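Chitinase (Chromobacterium violaceum, PDB 4TXG) is a family 18 glycoside hydrolase that probably binds chitin and hydrolyses its glycosidic bonds. Local coordinates at residues I290-D295 and T348-R352; L386-D390 and G451-R456. One frame throughout, in Å; residues are numbered along the deposited sequence.

Interaction 1. Residues I290-D295 and T348-R352; sequences INAFSD and TLRDR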
loop_
_atom_site.group_PDB
_atom_site.type_symbol
_atom_site.label_atom_id
_atom_site.label_comp_id
_atom_site.label_asym_id
_atom_site.label_seq_id
_atom_site.Cartn_x
_atom_site.Cartn_y
_atom_site.Cartn_z
ATOM N N ILE A 290 -11.845 15.706 10.707
ATOM C CA ILE A 290 -11.397 15.523 9.323
ATOM C C ILE A 290 -11.131 16.889 8.666
ATOM O O ILE A 290 -10.173 17.052 7.901
ATOM C CB ILE A 290 -12.430 14.703 8.508
ATOM C CG1 ILE A 290 -12.396 13.229 8.939
ATOM C CG2 ILE A 290 -12.163 14.812 7.004
ATOM C CD1 ILE A 290 -13.591 12.380 8.423
ATOM N N ASN A 291 -11.955 17.880 8.983
ATOM C CA ASN A 291 -11.718 19.225 8.474
ATOM C C ASN A 291 -10.435 19.825 9.040
ATOM O O ASN A 291 -9.654 20.439 8.308
ATOM C CB ASN A 291 -12.897 20.150 8.792
ATOM C CG ASN A 291 -14.113 19.881 7.924
ATOM O OD1 ASN A 291 -14.050 19.148 6.935
ATOM N ND2 ASN A 291 -15.232 20.491 8.288
ATOM N N ALA A 292 -10.216 19.658 10.341
ATOM C CA ALA A 292 -9.001 20.181 10.961
ATOM C C ALA A 292 -7.772 19.529 10.354
ATOM O O ALA A 292 -6.776 20.199 10.052
ATOM C CB ALA A 292 -9.024 19.961 12.473
ATOM N N PHE A 293 -7.840 18.216 10.179
ATOM C CA PHE A 293 -6.707 17.503 9.607
ATOM C C PHE A 293 -6.429 17.960 8.174
ATOM O O PHE A 293 -5.284 18.259 7.817
ATOM C CB PHE A 293 -6.937 15.990 9.632
ATOM C CG PHE A 293 -5.815 15.223 9.009
ATOM C CD1 PHE A 293 -4.639 15.003 9.716
ATOM C CD2 PHE A 293 -5.914 14.762 7.711
ATOM C CE1 PHE A 293 -3.583 14.308 9.136
ATOM C CE2 PHE A 293 -4.867 14.063 7.129
ATOM C CZ PHE A 293 -3.705 13.842 7.845
ATOM N N SER A 294 -7.473 18.005 7.356
ATOM C CA SER A 294 -7.309 18.331 5.943
ATOM C C SER A 294 -6.767 19.737 5.754
ATOM O O SER A 294 -5.844 19.951 4.962
ATOM C CB SER A 294 -8.634 18.154 5.206
ATOM O OG SER A 294 -9.038 16.787 5.289
ATOM N N ASP A 295 -7.311 20.697 6.490
ATOM C CA ASP A 295 -6.776 22.058 6.417
ATOM C C ASP A 295 -5.317 22.104 6.880
ATOM O O ASP A 295 -4.510 22.856 6.323
ATOM C CB ASP A 295 -7.625 23.015 7.249
ATOM C CG ASP A 295 -9.009 23.257 6.642
ATOM O OD1 ASP A 295 -9.217 22.952 5.444
ATOM O OD2 ASP A 295 -9.889 23.771 7.363
ATOM N N THR A 348 -12.569 14.514 1.649
ATOM C CA THR A 348 -12.333 15.863 2.149
ATOM C C THR A 348 -10.907 16.316 1.860
ATOM O O THR A 348 -10.665 17.466 1.483
ATOM C CB THR A 348 -12.614 15.954 3.660
ATOM O OG1 THR A 348 -13.945 15.489 3.919
ATOM C CG2 THR A 348 -12.499 17.407 4.146
ATOM N N LEU A 349 -9.956 15.415 2.037
ATOM C CA LEU A 349 -8.569 15.714 1.707
ATOM C C LEU A 349 -8.426 16.060 0.222
ATOM O O LEU A 349 -7.737 17.016 -0.136
ATOM C CB LEU A 349 -7.702 14.521 2.074
ATOM C CG LEU A 349 -6.230 14.650 2.447
ATOM C CD1 LEU A 349 -5.966 15.789 3.411
ATOM C CD2 LEU A 349 -5.844 13.305 3.073
ATOM N N ARG A 350 -9.105 15.293 -0.627
ATOM C CA ARG A 350 -9.112 15.527 -2.074
ATOM C C ARG A 350 -9.664 16.911 -2.392
ATOM O O ARG A 350 -9.087 17.664 -3.178
ATOM C CB ARG A 350 -9.939 14.448 -2.787
ATOM C CG ARG A 350 -10.100 14.645 -4.300
ATOM C CD ARG A 350 -8.879 14.124 -5.069
ATOM N NE ARG A 350 -7.772 15.079 -5.086
ATOM C CZ ARG A 350 -6.496 14.741 -5.260
ATOM N NH1 ARG A 350 -5.559 15.687 -5.288
ATOM N NH2 ARG A 350 -6.157 13.456 -5.404
ATOM N N ASP A 351 -10.778 17.246 -1.754
ATOM C CA ASP A 351 -11.408 18.549 -1.935
ATOM C C ASP A 351 -10.471 19.691 -1.516
ATOM O O ASP A 351 -10.289 20.663 -2.259
ATOM C CB ASP A 351 -12.713 18.615 -1.136
ATOM C CG ASP A 351 -13.415 19.957 -1.269
ATOM O OD1 ASP A 351 -13.028 20.906 -0.556
ATOM O OD2 ASP A 351 -14.349 20.062 -2.092
ATOM N N ARG A 352 -9.868 19.583 -0.334
ATOM C CA ARG A 352 -9.045 20.682 0.161
ATOM C C ARG A 352 -7.772 20.829 -0.658
ATOM O O ARG A 352 -7.340 21.950 -0.951
ATOM C CB ARG A 352 -8.675 20.491 1.636
ATOM C CG ARG A 352 -9.869 20.463 2.573
ATOM C CD ARG A 352 -10.715 21.729 2.500
ATOM N NE ARG A 352 -11.739 21.685 3.542
ATOM C CZ ARG A 352 -12.920 21.085 3.417
ATOM N NH1 ARG A 352 -13.262 20.489 2.278
ATOM N NH2 ARG A 352 -13.767 21.084 4.435
HETATM O O HOH W 1 -15.532 16.640 5.961
HETATM O O HOH W 2 -12.252 22.909 6.218
#

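Interaction 2. Residues L386-D390 and G451-R456; sequences LKYLD and GLPASR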
loop_
_atom_site.group_PDB
_atom_site.type_symbol
_atom_site.label_atom_id
_atom_site.label_comp_id
_atom_site.label_asym_id
_atom_site.label_seq_id
_atom_site.Cartn_x
_atom_site.Cartn_y
_atom_site.Cartn_z
ATOM N N LEU A 386 -10.656 4.520 -3.138
ATOM C CA LEU A 386 -9.616 4.514 -4.171
ATOM C C LEU A 386 -9.765 5.644 -5.196
ATOM O O LEU A 386 -8.768 6.144 -5.718
ATOM C CB LEU A 386 -9.599 3.171 -4.908
ATOM C CG LEU A 386 -9.116 1.970 -4.082
ATOM C CD1 LEU A 386 -9.217 0.697 -4.909
ATOM C CD2 LEU A 386 -7.685 2.177 -3.620
ATOM N N LYS A 387 -11.000 6.061 -5.469
ATOM C CA LYS A 387 -11.238 7.071 -6.493
ATOM C C LYS A 387 -10.619 8.431 -6.139
ATOM O O LYS A 387 -10.439 9.268 -7.014
ATOM C CB LYS A 387 -12.740 7.245 -6.745
ATOM C CG LYS A 387 -13.496 7.789 -5.544
ATOM C CD LYS A 387 -15.023 7.748 -5.730
ATOM C CE LYS A 387 -15.493 8.697 -6.813
ATOM N NZ LYS A 387 -16.980 8.873 -6.791
ATOM N N TYR A 388 -10.288 8.649 -4.867
ATOM C CA TYR A 388 -9.725 9.937 -4.450
ATOM C C TYR A 388 -8.200 9.989 -4.519
ATOM O O TYR A 388 -7.608 11.053 -4.351
ATOM C CB TYR A 388 -10.189 10.271 -3.026
ATOM C CG TYR A 388 -11.695 10.299 -2.928
ATOM C CD1 TYR A 388 -12.432 11.252 -3.626
ATOM C CD2 TYR A 388 -12.383 9.360 -2.168
ATOM C CE1 TYR A 388 -13.813 11.280 -3.564
ATOM C CE2 TYR A 388 -13.777 9.380 -2.106
ATOM C CZ TYR A 388 -14.477 10.346 -2.805
ATOM O OH TYR A 388 -15.859 10.382 -2.752
ATOM N N LEU A 389 -7.569 8.841 -4.752
ATOM C CA LEU A 389 -6.127 8.730 -4.608
ATOM C C LEU A 389 -5.389 8.833 -5.935
ATOM O O LEU A 389 -5.694 8.113 -6.894
ATOM C CB LEU A 389 -5.767 7.400 -3.933
ATOM C CG LEU A 389 -6.406 7.224 -2.561
ATOM C CD1 LEU A 389 -6.168 5.811 -2.029
ATOM C CD2 LEU A 389 -5.838 8.261 -1.599
ATOM N N ASP A 390 -4.411 9.726 -5.995
ATOM C CA ASP A 390 -3.574 9.794 -7.187
ATOM C C ASP A 390 -2.942 8.443 -7.484
ATOM O O ASP A 390 -2.888 8.018 -8.637
ATOM C CB ASP A 390 -2.502 10.856 -7.020
ATOM C CG ASP A 390 -3.072 12.243 -7.109
ATOM O OD1 ASP A 390 -3.141 12.781 -8.236
ATOM O OD2 ASP A 390 -3.489 12.777 -6.062
ATOM N N GLY A 451 -10.615 -1.357 -8.705
ATOM C CA GLY A 451 -11.055 0.028 -8.598
ATOM C C GLY A 451 -10.051 1.057 -9.095
ATOM O O GLY A 451 -10.285 2.259 -8.958
ATOM N N LEU A 452 -8.940 0.586 -9.665
ATOM C CA LEU A 452 -7.859 1.454 -10.168
ATOM C C LEU A 452 -7.288 0.953 -11.496
ATOM O O LEU A 452 -7.161 -0.250 -11.694
ATOM C CB LEU A 452 -6.697 1.532 -9.165
ATOM C CG LEU A 452 -6.911 2.272 -7.834
ATOM C CD1 LEU A 452 -5.695 2.068 -6.936
ATOM C CD2 LEU A 452 -7.171 3.751 -8.076
ATOM N N PRO A 453 -6.897 1.876 -12.388
ATOM C CA PRO A 453 -6.072 1.451 -13.524
ATOM C C PRO A 453 -4.667 1.080 -13.051
ATOM O O PRO A 453 -4.251 1.550 -11.986
ATOM C CB PRO A 453 -6.031 2.695 -14.414
ATOM C CG PRO A 453 -6.107 3.839 -13.407
ATOM C CD PRO A 453 -7.097 3.334 -12.356
ATOM N N ALA A 454 -3.951 0.268 -13.826
ATOM C CA ALA A 454 -2.611 -0.168 -13.441
ATOM C C ALA A 454 -1.694 1.019 -13.174
ATOM O O ALA A 454 -0.835 0.960 -12.296
ATOM C CB ALA A 454 -2.010 -1.077 -14.525
ATOM N N SER A 455 -1.905 2.103 -13.913
ATOM C CA SER A 455 -1.074 3.301 -13.779
ATOM C C SER A 455 -1.160 3.960 -12.393
ATOM O O SER A 455 -0.292 4.748 -12.030
ATOM C CB SER A 455 -1.455 4.326 -14.857
ATOM O OG SER A 455 -2.829 4.686 -14.749
ATOM N N ARG A 456 -2.192 3.635 -11.616
ATOM C CA ARG A 456 -2.353 4.249 -10.300
ATOM C C ARG A 456 -2.067 3.256 -9.179
ATOM O O ARG A 456 -2.431 3.493 -8.034
ATOM C CB ARG A 456 -3.769 4.855 -10.155
ATOM C CG ARG A 456 -3.937 6.118 -11.029
ATOM C CD ARG A 456 -5.368 6.660 -11.129
ATOM N NE ARG A 456 -5.957 6.943 -9.824
ATOM C CZ ARG A 456 -7.238 6.727 -9.543
ATOM N NH1 ARG A 456 -8.044 6.250 -10.486
ATOM N NH2 ARG A 456 -7.715 6.978 -8.328
#

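Interaction 1. Residues I290-D295 and T348-R352
R352, S294 and L349 lose the most surface where these two helix segments meet: 69, 65 and 54 Å². The axes pass 9.2 Å apart and cross at -41°, close enough for the small S294 to sit between the helices, S294 CA lying 5.1 Å from L349 CA. Its hydroxyl turns back on its own helix, S294 OG donating to I290 O (2.9 Å), while S294 CB packs on R352 CG (3.7 Å). L349 CD1 lies 3.7 Å from S294 OG, and L349 CD2 meets the edge of the F293 ring, 4.2 Å from F293 CE2. T348 CB touches I290 CG2 at 3.6 Å; its hydroxyl bonds to A344 O and accepts from water 1 (2.8 Å from T348 OG1), which also donates to N291 OD1 (3.1 Å). R352 NE reaches D295 OD1 in a long salt bridge (3.4 Å, weak at 130°), while R352 NH1 pairs with D351 OD1 at 2.9 Å. Apolar packing thus supplies the close fit, and the direct polar link is a loose one, supplemented by water 2 between D295 OD2 and R352 NH2.

Interaction 2. Residues L386-D390 and G451-R456
One arginine supplies the direct hydrogen bonds between these two loop segments. R456, with 78 Å² covered, extends its guanidinium edge-on to main-chain carbonyls of 386-390. R456 NH2 donates to L389 O at 2.7 Å and 159°, and R456 NE shares that acceptor at 3.2 Å and 135°, so L389 O receives two N-H groups. R456 NE also makes a weak bond to D390 O (3.5 Å, 142°). The remaining nitrogen, R456 NH1, is satisfied by E124 O. L386 O, 2.9 Å from R456 NH2, accepts from L389 N (3.1 Å), the i+3 to i bond of the 3-10 turn at 386-388; across the contact, R456 N bonds to P453 O (3.0 Å), closing a comparable turn.

The D390 carboxylate, its CA-to-CB bond directed away from 451-456, has partners of its own: Y140 and Y363 hydroxyls at OD1, I366 N and R350 at OD2. Beside the polar cluster, L386 CD2 meets L452 CD1 at 3.9 Å, and L386 CD1 lies 4.2 Å from G451 CA, where an ideal CB would come within a tight 3.1 Å.

Both segments lead directly into neighbouring parallel barrel strands, 391-395 and 457-462, so the arrangement is a pair of adjacent alpha-to-beta loops at the N-terminal end of a TIM barrel, as in GH18 enzymes.

Interaction 1 closes before interaction 2 opens along the chain, and both belong to the one barrel domain, their centres about 19 Å apart. Interaction 1 joins helices 287-304 and 338-360, which flank strand 308-312 in sequence and cover it, F293 and L349 both touching I311. Interaction 2 joins the loops entering strands 391-395 and 457-462, further round the same parallel sheet. Helix 338-360 connects the two directly: R350, on a side of the helix turned away from 290-295, forms a salt bridge from R350 NH2 to D390 OD2 (2.8 Å) and probably hydrogen-bonds from NH2 to Y388 O (3.0 Å). Helix 338-360 of the outer layer is thereby tied to the loop that enters strand 391-395.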